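Local structure of LbaCas13a H328A (C2c2) (Lachnospiraceae bacterium NK4A179, 5WLH) at residues E1332-K1344 against V1352-I1364. The protein binds CRISPR guide RNA and, as a Cas13a enzyme, probably cleaves RNA under its direction, here held in complex with its precursor crRNA. Sequence-based numbering, arbitrary orientation.
Sequences EKNGVYSEQFTYK and VDARDKRYLQSII. With nucleotides of chain B.
Phe1341 and Val1352 form an antiparallel hydrogen-bonded pair in the beta hairpin of strands 1336-1344 and 1349-1353, and the assignment rests on two backbone bonds: Phe1341 N reaches Val1352 O at 2.7 Å and Val1352 N returns to Phe1341 O. The ladder continues through the non-hydrogen-bonded pair Gln1340-Asp1353; after Asp1353 the chain passes through Ala1354 to Asp1356 into helix 1357-1368.

The Phe1341 side chain joins the hairpin to the bound RNA. Its CB lies near both Val1352 O and O2 of C41 of chain B. With CG anti to the carbonyl carbon (chi1 -80°), the ring stands between protein and nucleotide: CG lies near C1' and O2 of C41 of chain B, CD1 comes 3.3 Å from C2 of the same nucleotide of chain B, CD2 faces Ala1354 CA and CB, CE1 is shared by N1 of C41 of chain B and Ala1354 CB, CE2 meets OP1 of C40 of chain B at the ring edge, and CZ lies near O5' of that chain B nucleotide. Ala1354 CB sits over the Phe1341 ring, 3.6 Å from its centroid and 14° off the normal, a CH-pi contact; C1' of C41 of chain B covers the opposite face, offset toward the rim. A serine at Phe1341 would probably leave the Ala1354 methyl and the C41 sugar of chain B without the ring that separates them.

Arg1355 NH1 donates to OP1 of C40 of chain B at 2.9 Å and to Ala1354 O, above that carbonyl's plane; the two bonds from one nitrogen probably restrict the guanidinium's rotation.

At the other end of the contact, Ser1338 OG accepts from Arg1355 N at 2.7 Å and donates to Glu1339 O, which also receives Ala1354 N; these bonds tie residues 1354-1355, which lead into the helix, to strand 1336-1344. There Val1336 CG1 lies 4.1 Å from Leu1360 CD2, and the Val1336 and Ile1364 side chains slide past each other in opposite directions, with Val1336 CG2 3.7 Å from Ile1364 CG1.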
ATOM      1  N   GLU A1332      -6.592  22.039 -14.637  1.00 30.66           N
ATOM      2  CA  GLU A1332      -6.234  23.441 -14.445  1.00 30.02           C
ATOM      3  C   GLU A1332      -7.366  24.230 -13.801  1.00 30.04           C
ATOM      4  O   GLU A1332      -7.108  25.208 -13.086  1.00 35.68           O
ATOM      5  CB  GLU A1332      -5.837  24.063 -15.786  1.00 40.00           C
ATOM      6  CG  GLU A1332      -5.186  23.062 -16.737  1.00 50.62           C
ATOM      7  CD  GLU A1332      -4.781  23.674 -18.067  1.00 59.07           C
ATOM      8  OE1 GLU A1332      -4.300  24.830 -18.071  1.00 62.48           O
ATOM      9  OE2 GLU A1332      -4.950  22.998 -19.109  1.00 57.61           O
ATOM     10  N   LYS A1333      -8.608  23.810 -14.020  1.00 30.40           N
ATOM     11  CA  LYS A1333      -9.788  24.481 -13.489  1.00 32.87           C
ATOM     12  C   LYS A1333     -10.495  23.553 -12.510  1.00 32.24           C
ATOM     13  O   LYS A1333     -10.940  22.466 -12.893  1.00 34.44           O
ATOM     14  CB  LYS A1333     -10.729  24.897 -14.624  1.00 36.33           C
ATOM     15  CG  LYS A1333     -12.180  25.060 -14.228  1.00 49.35           C
ATOM     16  CD  LYS A1333     -12.893  25.975 -15.218  1.00 56.86           C
ATOM     17  CE  LYS A1333     -12.886  27.418 -14.734  1.00 60.16           C
ATOM     18  NZ  LYS A1333     -13.650  27.584 -13.463  1.00 61.74           N
ATOM     19  N   ASN A1334     -10.589  23.984 -11.251  1.00 28.72           N
ATOM     20  CA  ASN A1334     -11.253  23.218 -10.195  1.00 29.61           C
ATOM     21  C   ASN A1334     -10.674  21.812 -10.104  1.00 25.80           C
ATOM     22  O   ASN A1334     -11.398  20.815 -10.101  1.00 28.07           O
ATOM     23  CB  ASN A1334     -12.762  23.168 -10.407  1.00 29.37           C
ATOM     24  CG  ASN A1334     -13.391  24.547 -10.313  1.00 30.87           C
ATOM     25  OD1 ASN A1334     -12.883  25.405  -9.598  1.00 30.23           O
ATOM     26  ND2 ASN A1334     -14.480  24.761 -11.032  1.00 35.83           N
ATOM     27  N   GLY A1335      -9.352  21.747 -10.072  1.00 23.92           N
ATOM     28  CA  GLY A1335      -8.681  20.472  -9.949  1.00 20.93           C
ATOM     29  C   GLY A1335      -8.366  20.044  -8.537  1.00 27.18           C
ATOM     30  O   GLY A1335      -8.048  18.874  -8.315  1.00 24.13           O
ATOM     31  N   VAL A1336      -8.458  20.957  -7.573  1.00 23.07           N
ATOM     32  CA  VAL A1336      -8.097  20.690  -6.182  1.00 24.38           C
ATOM     33  C   VAL A1336      -9.222  21.219  -5.305  1.00 29.58           C
ATOM     34  O   VAL A1336      -9.596  22.392  -5.417  1.00 29.65           O
ATOM     35  CB  VAL A1336      -6.763  21.348  -5.792  1.00 24.56           C
ATOM     36  CG1 VAL A1336      -6.455  21.140  -4.302  1.00 26.47           C
ATOM     37  CG2 VAL A1336      -5.586  20.817  -6.665  1.00 21.85           C
ATOM     38  N   TYR A1337      -9.777  20.364  -4.450  1.00 27.14           N
ATOM     39  CA  TYR A1337     -10.736  20.862  -3.474  1.00 27.97           C
ATOM     40  C   TYR A1337     -10.549  20.140  -2.147  1.00 28.83           C
ATOM     41  O   TYR A1337      -9.993  19.043  -2.080  1.00 29.46           O
ATOM     42  CB  TYR A1337     -12.190  20.741  -3.965  1.00 31.14           C
ATOM     43  CG  TYR A1337     -12.661  19.342  -4.289  1.00 31.30           C
ATOM     44  CD1 TYR A1337     -12.390  18.776  -5.525  1.00 37.24           C
ATOM     45  CD2 TYR A1337     -13.407  18.604  -3.375  1.00 32.36           C
ATOM     46  CE1 TYR A1337     -12.822  17.508  -5.841  1.00 38.64           C
ATOM     47  CE2 TYR A1337     -13.845  17.321  -3.688  1.00 37.43           C
ATOM     48  CZ  TYR A1337     -13.543  16.785  -4.923  1.00 38.00           C
ATOM     49  OH  TYR A1337     -13.963  15.516  -5.258  1.00 38.10           O
ATOM     50  N   SER A1338     -11.000  20.799  -1.084  1.00 26.75           N
ATOM     51  CA  SER A1338     -10.901  20.245   0.253  1.00 27.12           C
ATOM     52  C   SER A1338     -12.025  19.258   0.489  1.00 29.86           C
ATOM     53  O   SER A1338     -13.153  19.460   0.043  1.00 27.56           O
ATOM     54  CB  SER A1338     -10.965  21.354   1.300  1.00 26.83           C
ATOM     55  OG  SER A1338     -10.907  20.805   2.610  1.00 24.24           O
ATOM     56  N   GLU A1339     -11.705  18.165   1.169  1.00 23.15           N
ATOM     57  CA  GLU A1339     -12.744  17.375   1.796  1.00 24.35           C
ATOM     58  C   GLU A1339     -13.526  18.252   2.763  1.00 24.04           C
ATOM     59  O   GLU A1339     -12.988  19.186   3.360  1.00 28.26           O
ATOM     60  CB  GLU A1339     -12.139  16.199   2.560  1.00 30.41           C
ATOM     61  CG  GLU A1339     -11.705  15.042   1.698  1.00 36.71           C
ATOM     62  CD  GLU A1339     -12.876  14.322   1.043  1.00 37.99           C
ATOM     63  OE1 GLU A1339     -13.231  14.681  -0.094  1.00 41.00           O
ATOM     64  OE2 GLU A1339     -13.431  13.395   1.660  1.00 41.13           O
ATOM     65  N   GLN A1340     -14.800  17.933   2.927  1.00 28.30           N
ATOM     66  CA  GLN A1340     -15.623  18.611   3.914  1.00 29.46           C
ATOM     67  C   GLN A1340     -15.650  17.802   5.199  1.00 30.71           C
ATOM     68  O   GLN A1340     -15.664  16.570   5.166  1.00 31.01           O
ATOM     69  CB  GLN A1340     -17.038  18.817   3.384  1.00 39.00           C
ATOM     70  CG  GLN A1340     -17.055  19.565   2.078  1.00 47.11           C
ATOM     71  CD  GLN A1340     -17.757  20.887   2.190  1.00 53.23           C
ATOM     72  OE1 GLN A1340     -18.987  20.951   2.159  1.00 52.49           O
ATOM     73  NE2 GLN A1340     -16.984  21.958   2.328  1.00 57.47           N
ATOM     74  N   PHE A1341     -15.626  18.502   6.330  1.00 29.27           N
ATOM     75  CA  PHE A1341     -15.879  17.884   7.621  1.00 30.56           C
ATOM     76  C   PHE A1341     -17.363  17.982   7.939  1.00 34.98           C
ATOM     77  O   PHE A1341     -18.016  18.975   7.605  1.00 31.24           O
ATOM     78  CB  PHE A1341     -15.070  18.565   8.724  1.00 29.53           C
ATOM     79  CG  PHE A1341     -13.628  18.129   8.787  1.00 27.95           C
ATOM     80  CD1 PHE A1341     -13.206  16.974   8.150  1.00 32.51           C
ATOM     81  CD2 PHE A1341     -12.704  18.876   9.504  1.00 29.40           C
ATOM     82  CE1 PHE A1341     -11.875  16.573   8.229  1.00 33.27           C
ATOM     83  CE2 PHE A1341     -11.379  18.485   9.584  1.00 32.17           C
ATOM     84  CZ  PHE A1341     -10.970  17.327   8.944  1.00 31.06           C
ATOM     85  N   THR A1342     -17.896  16.935   8.555  1.00 35.61           N
ATOM     86  CA  THR A1342     -19.255  16.944   9.088  1.00 39.51           C
ATOM     87  C   THR A1342     -19.165  17.313  10.565  1.00 39.21           C
ATOM     88  O   THR A1342     -18.752  16.500  11.395  1.00 37.73           O
ATOM     89  CB  THR A1342     -19.927  15.590   8.899  1.00 41.45           C
ATOM     90  OG1 THR A1342     -19.936  15.250   7.509  1.00 43.55           O
ATOM     91  CG2 THR A1342     -21.351  15.633   9.427  1.00 39.14           C
ATOM     92  N   TYR A1343     -19.528  18.545  10.890  1.00 38.50           N
ATOM     93  CA  TYR A1343     -19.536  19.011  12.268  1.00 42.98           C
ATOM     94  C   TYR A1343     -20.967  18.953  12.782  1.00 49.83           C
ATOM     95  O   TYR A1343     -21.860  19.597  12.218  1.00 45.71           O
ATOM     96  CB  TYR A1343     -18.976  20.428  12.379  1.00 40.37           C
ATOM     97  CG  TYR A1343     -17.467  20.514  12.270  1.00 42.45           C
ATOM     98  CD1 TYR A1343     -16.646  19.582  12.896  1.00 44.74           C
ATOM     99  CD2 TYR A1343     -16.860  21.524  11.533  1.00 44.62           C
ATOM    100  CE1 TYR A1343     -15.257  19.658  12.790  1.00 41.97           C
ATOM    101  CE2 TYR A1343     -15.472  21.608  11.428  1.00 41.67           C
ATOM    102  CZ  TYR A1343     -14.679  20.678  12.063  1.00 40.31           C
ATOM    103  OH  TYR A1343     -13.302  20.757  11.962  1.00 41.59           O
ATOM    104  N   LYS A1344     -21.186  18.162  13.828  1.00 53.33           N
ATOM    105  CA  LYS A1344     -22.481  18.134  14.488  1.00 60.57           C
ATOM    106  C   LYS A1344     -22.590  19.275  15.486  1.00 64.06           C
ATOM    107  O   LYS A1344     -21.638  19.579  16.210  1.00 63.24           O
ATOM    108  CB  LYS A1344     -22.695  16.807  15.209  1.00 63.56           C
ATOM    109  CG  LYS A1344     -22.356  15.595  14.396  1.00 66.40           C
ATOM    110  CD  LYS A1344     -23.112  14.415  14.946  1.00 69.99           C
ATOM    111  CE  LYS A1344     -22.774  13.167  14.186  1.00 72.46           C
ATOM    112  NZ  LYS A1344     -23.129  13.238  12.739  1.00 73.24           N
ATOM    113  N   VAL A1352     -17.994  21.974   6.738  1.00 34.10           N
ATOM    114  CA  VAL A1352     -16.908  22.945   6.740  1.00 34.05           C
ATOM    115  C   VAL A1352     -15.725  22.342   5.993  1.00 36.14           C
ATOM    116  O   VAL A1352     -15.414  21.160   6.173  1.00 33.33           O
ATOM    117  CB  VAL A1352     -16.491  23.340   8.175  1.00 38.09           C
ATOM    118  CG1 VAL A1352     -15.410  24.406   8.136  1.00 41.47           C
ATOM    119  CG2 VAL A1352     -17.694  23.848   8.984  1.00 39.29           C
ATOM    120  N   ASP A1353     -15.072  23.149   5.154  1.00 31.57           N
ATOM    121  CA  ASP A1353     -13.838  22.720   4.505  1.00 28.23           C
ATOM    122  C   ASP A1353     -12.809  22.283   5.532  1.00 28.95           C
ATOM    123  O   ASP A1353     -12.418  23.072   6.403  1.00 29.29           O
ATOM    124  CB  ASP A1353     -13.249  23.852   3.668  1.00 31.02           C
ATOM    125  CG  ASP A1353     -14.041  24.125   2.421  1.00 38.30           C
ATOM    126  OD1 ASP A1353     -14.912  23.299   2.078  1.00 39.94           O
ATOM    127  OD2 ASP A1353     -13.771  25.167   1.786  1.00 42.00           O
ATOM    128  N   ALA A1354     -12.328  21.040   5.395  1.00 29.77           N
ATOM    129  CA  ALA A1354     -11.209  20.576   6.217  1.00 27.28           C
ATOM    130  C   ALA A1354      -9.985  21.468   6.045  1.00 27.14           C
ATOM    131  O   ALA A1354      -9.255  21.730   7.008  1.00 29.61           O
ATOM    132  CB  ALA A1354     -10.851  19.125   5.855  1.00 24.64           C
ATOM    133  N   ARG A1355      -9.730  21.917   4.818  1.00 26.35           N
ATOM    134  CA  ARG A1355      -8.519  22.641   4.464  1.00 24.39           C
ATOM    135  C   ARG A1355      -8.893  23.902   3.705  1.00 24.40           C
ATOM    136  O   ARG A1355      -9.650  23.841   2.731  1.00 27.52           O
ATOM    137  CB  ARG A1355      -7.598  21.780   3.592  1.00 27.67           C
ATOM    138  CG  ARG A1355      -7.201  20.475   4.262  1.00 26.46           C
ATOM    139  CD  ARG A1355      -6.446  20.779   5.537  1.00 32.76           C
ATOM    140  NE  ARG A1355      -5.843  19.587   6.126  1.00 37.66           N
ATOM    141  CZ  ARG A1355      -6.286  19.000   7.235  1.00 43.81           C
ATOM    142  NH1 ARG A1355      -7.349  19.483   7.875  1.00 42.67           N
ATOM    143  NH2 ARG A1355      -5.667  17.924   7.701  1.00 46.30           N
ATOM    144  N   ASP A1356      -8.322  25.028   4.112  1.00 30.07           N
ATOM    145  CA  ASP A1356      -8.675  26.300   3.501  1.00 33.15           C
ATOM    146  C   ASP A1356      -7.846  26.520   2.238  1.00 35.28           C
ATOM    147  O   ASP A1356      -6.956  25.733   1.901  1.00 26.75           O
ATOM    148  CB  ASP A1356      -8.498  27.442   4.505  1.00 42.88           C
ATOM    149  CG  ASP A1356      -7.121  27.448   5.170  1.00 49.12           C
ATOM    150  OD1 ASP A1356      -6.119  27.103   4.511  1.00 48.34           O
ATOM    151  OD2 ASP A1356      -7.040  27.814   6.365  1.00 53.89           O
ATOM    152  N   LYS A1357      -8.133  27.615   1.528  1.00 31.57           N
ATOM    153  CA  LYS A1357      -7.449  27.872   0.266  1.00 31.52           C
ATOM    154  C   LYS A1357      -5.947  28.017   0.469  1.00 32.08           C
ATOM    155  O   LYS A1357      -5.156  27.587  -0.376  1.00 33.53           O
ATOM    156  CB  LYS A1357      -8.019  29.126  -0.410  1.00 32.38           C
ATOM    157  CG  LYS A1357      -7.308  29.482  -1.722  1.00 32.11           C
ATOM    158  CD  LYS A1357      -7.986  30.642  -2.482  1.00 37.00           C
ATOM    159  CE  LYS A1357      -7.266  30.885  -3.811  1.00 40.79           C
ATOM    160  NZ  LYS A1357      -7.838  32.021  -4.602  1.00 45.58           N
ATOM    161  N   ARG A1358      -5.532  28.625   1.580  1.00 29.60           N
ATOM    162  CA  ARG A1358      -4.105  28.825   1.816  1.00 30.47           C
ATOM    163  C   ARG A1358      -3.377  27.490   1.968  1.00 31.23           C
ATOM    164  O   ARG A1358      -2.278  27.297   1.427  1.00 32.24           O
ATOM    165  CB  ARG A1358      -3.917  29.694   3.053  1.00 37.61           C
ATOM    166  CG  ARG A1358      -2.497  29.807   3.556  1.00 41.90           C
ATOM    167  CD  ARG A1358      -2.502  30.767   4.715  1.00 47.75           C
ATOM    168  NE  ARG A1358      -1.172  31.076   5.214  1.00 52.09           N
ATOM    169  CZ  ARG A1358      -0.908  32.142   5.957  1.00 51.14           C
ATOM    170  NH1 ARG A1358      -1.888  32.978   6.263  1.00 47.55           N
ATOM    171  NH2 ARG A1358       0.321  32.366   6.395  1.00 52.79           N
ATOM    172  N   TYR A1359      -3.978  26.557   2.703  1.00 27.93           N
ATOM    173  CA  TYR A1359      -3.407  25.220   2.826  1.00 29.03           C
ATOM    174  C   TYR A1359      -3.326  24.546   1.462  1.00 27.77           C
ATOM    175  O   TYR A1359      -2.282  24.000   1.081  1.00 27.54           O
ATOM    176  CB  TYR A1359      -4.257  24.399   3.789  1.00 27.07           C
ATOM    177  CG  TYR A1359      -3.738  23.007   4.090  1.00 25.20           C
ATOM    178  CD1 TYR A1359      -3.967  21.951   3.217  1.00 27.79           C
ATOM    179  CD2 TYR A1359      -3.046  22.749   5.261  1.00 29.99           C
ATOM    180  CE1 TYR A1359      -3.492  20.664   3.504  1.00 28.83           C
ATOM    181  CE2 TYR A1359      -2.582  21.482   5.559  1.00 32.48           C
ATOM    182  CZ  TYR A1359      -2.796  20.450   4.679  1.00 34.17           C
ATOM    183  OH  TYR A1359      -2.319  19.193   4.991  1.00 35.49           O
ATOM    184  N   LEU A1360      -4.431  24.579   0.712  1.00 25.66           N
ATOM    185  CA  LEU A1360      -4.467  23.936  -0.597  1.00 28.63           C
ATOM    186  C   LEU A1360      -3.435  24.532  -1.542  1.00 29.69           C
ATOM    187  O   LEU A1360      -2.882  23.817  -2.392  1.00 23.58           O
ATOM    188  CB  LEU A1360      -5.867  24.042  -1.189  1.00 25.38           C
ATOM    189  CG  LEU A1360      -6.977  23.353  -0.411  1.00 26.18           C
ATOM    190  CD1 LEU A1360      -8.327  23.610  -1.046  1.00 23.80           C
ATOM    191  CD2 LEU A1360      -6.713  21.837  -0.297  1.00 25.82           C
ATOM    192  N   GLN A1361      -3.162  25.831  -1.413  1.00 26.47           N
ATOM    193  CA  GLN A1361      -2.116  26.437  -2.230  1.00 27.46           C
ATOM    194  C   GLN A1361      -0.762  25.802  -1.954  1.00 23.92           C
ATOM    195  O   GLN A1361       0.017  25.559  -2.881  1.00 29.73           O
ATOM    196  CB  GLN A1361      -2.042  27.944  -1.970  1.00 31.26           C
ATOM    197  CG  GLN A1361      -2.989  28.766  -2.824  1.00 34.13           C
ATOM    198  CD  GLN A1361      -3.107  30.196  -2.327  1.00 38.44           C
ATOM    199  OE1 GLN A1361      -3.998  30.932  -2.737  1.00 41.70           O
ATOM    200  NE2 GLN A1361      -2.216  30.585  -1.430  1.00 37.92           N
ATOM    201  N   SER A1362      -0.442  25.558  -0.682  1.00 25.48           N
ATOM    202  CA  SER A1362       0.858  24.967  -0.382  1.00 25.18           C
ATOM    203  C   SER A1362       0.935  23.525  -0.865  1.00 26.09           C
ATOM    204  O   SER A1362       2.016  23.057  -1.247  1.00 27.33           O
ATOM    205  CB  SER A1362       1.142  25.052   1.114  1.00 28.97           C
ATOM    206  OG  SER A1362       1.618  26.347   1.446  1.00 35.12           O
ATOM    207  N   ILE A1363      -0.189  22.808  -0.846  1.00 26.44           N
ATOM    208  CA  ILE A1363      -0.222  21.463  -1.415  1.00 28.28           C
ATOM    209  C   ILE A1363       0.045  21.515  -2.910  1.00 27.38           C
ATOM    210  O   ILE A1363       0.811  20.712  -3.442  1.00 23.88           O
ATOM    211  CB  ILE A1363      -1.567  20.787  -1.109  1.00 27.82           C
ATOM    212  CG1 ILE A1363      -1.770  20.638   0.410  1.00 25.76           C
ATOM    213  CG2 ILE A1363      -1.658  19.450  -1.822  1.00 28.42           C
ATOM    214  CD1 ILE A1363      -0.629  19.868   1.116  1.00 26.59           C
ATOM    215  N   ILE A1364      -0.582  22.461  -3.621  1.00 24.25           N
ATOM    216  CA  ILE A1364      -0.308  22.588  -5.049  1.00 22.41           C
ATOM    217  C   ILE A1364       1.155  22.946  -5.291  1.00 20.32           C
ATOM    218  O   ILE A1364       1.802  22.395  -6.188  1.00 22.19           O
ATOM    219  CB  ILE A1364      -1.268  23.615  -5.682  1.00 24.53           C
ATOM    220  CG1 ILE A1364      -2.659  22.999  -5.815  1.00 22.15           C
ATOM    221  CG2 ILE A1364      -0.740  24.078  -7.027  1.00 26.76           C
ATOM    222  CD1 ILE A1364      -3.782  24.063  -6.035  1.00 23.17           C
TER
ATOM    223  P     C B  41     -10.934  13.301  14.435  1.00 34.86           P
ATOM    224  OP1   C B  41     -10.167  14.046  15.468  1.00 34.15           O
ATOM    225  OP2   C B  41     -11.020  11.828  14.491  1.00 40.10           O
ATOM    226  O5'   C B  41     -12.447  13.807  14.332  1.00 34.05           O
ATOM    227  C5'   C B  41     -12.796  15.168  14.578  1.00 37.19           C
ATOM    228  C4'   C B  41     -13.952  15.633  13.714  1.00 35.63           C
ATOM    229  O4'   C B  41     -13.484  15.880  12.362  1.00 36.38           O
ATOM    230  C3'   C B  41     -15.112  14.666  13.524  1.00 36.89           C
ATOM    231  O3'   C B  41     -16.023  14.660  14.610  1.00 33.02           O
ATOM    232  C2'   C B  41     -15.746  15.168  12.236  1.00 38.44           C
ATOM    233  O2'   C B  41     -16.530  16.321  12.497  1.00 38.61           O
ATOM    234  C1'   C B  41     -14.516  15.604  11.441  1.00 37.90           C
ATOM    235  N1    C B  41     -14.050  14.564  10.502  1.00 40.16           N
ATOM    236  C2    C B  41     -14.788  14.356   9.336  1.00 38.61           C
ATOM    237  O2    C B  41     -15.794  15.051   9.164  1.00 40.44           O
ATOM    238  N3    C B  41     -14.385  13.416   8.447  1.00 37.78           N
ATOM    239  C4    C B  41     -13.277  12.705   8.692  1.00 40.53           C
ATOM    240  N4    C B  41     -12.893  11.780   7.798  1.00 39.01           N
ATOM    241  C5    C B  41     -12.505  12.904   9.878  1.00 42.24           C
ATOM    242  C6    C B  41     -12.921  13.837  10.747  1.00 40.34           C
ATOM    243  P     U B  42     -16.804  13.317  15.005  1.00 38.28           P
ATOM    244  OP1   U B  42     -17.739  13.664  16.111  1.00 41.26           O
ATOM    245  OP2   U B  42     -15.823  12.224  15.187  1.00 37.58           O
ATOM    246  O5'   U B  42     -17.672  12.956  13.723  1.00 40.87           O
ATOM    247  C5'   U B  42     -18.829  13.703  13.375  1.00 42.86           C
ATOM    248  C4'   U B  42     -19.368  13.228  12.052  1.00 46.13           C
ATOM    249  O4'   U B  42     -18.341  13.401  11.037  1.00 43.53           O
ATOM    250  C3'   U B  42     -19.708  11.743  11.980  1.00 51.85           C
ATOM    251  O3'   U B  42     -20.990  11.426  12.507  1.00 57.87           O
ATOM    252  C2'   U B  42     -19.557  11.436  10.496  1.00 50.46           C
ATOM    253  O2'   U B  42     -20.688  11.888   9.770  1.00 54.72           O
ATOM    254  C1'   U B  42     -18.370  12.320  10.128  1.00 48.03           C
ATOM    255  N1    U B  42     -17.081  11.593  10.199  1.00 49.78           N
ATOM    256  C2    U B  42     -16.772  10.735   9.155  1.00 53.17           C
ATOM    257  O2    U B  42     -17.517  10.564   8.209  1.00 58.27           O
ATOM    258  N3    U B  42     -15.566  10.087   9.248  1.00 50.58           N
ATOM    259  C4    U B  42     -14.647  10.206  10.270  1.00 51.44           C
ATOM    260  O4    U B  42     -13.600   9.561  10.225  1.00 50.95           O
ATOM    261  C5    U B  42     -15.035  11.111  11.313  1.00 51.30           C
ATOM    262  C6    U B  42     -16.205  11.757  11.243  1.00 50.15           C
ATOM    263  P     C B  40      -8.296  18.809  11.772  1.00 41.71           P
ATOM    264  OP1   C B  40      -8.357  19.646  10.539  1.00 44.53           O
ATOM    265  OP2   C B  40      -9.235  19.054  12.907  1.00 41.05           O
ATOM    266  O5'   C B  40      -8.491  17.304  11.329  1.00 40.68           O
ATOM    267  C5'   C B  40      -8.650  16.321  12.325  1.00 39.99           C
ATOM    268  C4'   C B  40      -8.685  14.949  11.737  1.00 33.97           C
ATOM    269  O4'   C B  40      -7.394  14.636  11.163  1.00 33.98           O
ATOM    270  C3'   C B  40      -8.936  13.846  12.746  1.00 32.05           C
ATOM    271  O3'   C B  40     -10.330  13.707  12.992  1.00 30.95           O
ATOM    272  C2'   C B  40      -8.303  12.629  12.078  1.00 36.21           C
ATOM    273  O2'   C B  40      -9.204  12.059  11.139  1.00 39.52           O
ATOM    274  C1'   C B  40      -7.134  13.259  11.303  1.00 36.98           C
ATOM    275  N1    C B  40      -5.808  13.088  11.946  1.00 38.09           N
ATOM    276  C2    C B  40      -5.204  11.818  11.918  1.00 39.38           C
ATOM    277  O2    C B  40      -5.831  10.882  11.396  1.00 37.74           O
ATOM    278  N3    C B  40      -3.979  11.650  12.479  1.00 39.72           N
ATOM    279  C4    C B  40      -3.343  12.689  13.029  1.00 40.11           C
ATOM    280  N4    C B  40      -2.136  12.481  13.570  1.00 41.60           N
ATOM    281  C5    C B  40      -3.920  13.991  13.059  1.00 37.05           C
ATOM    282  C6    C B  40      -5.137  14.142  12.506  1.00 39.48           C
TER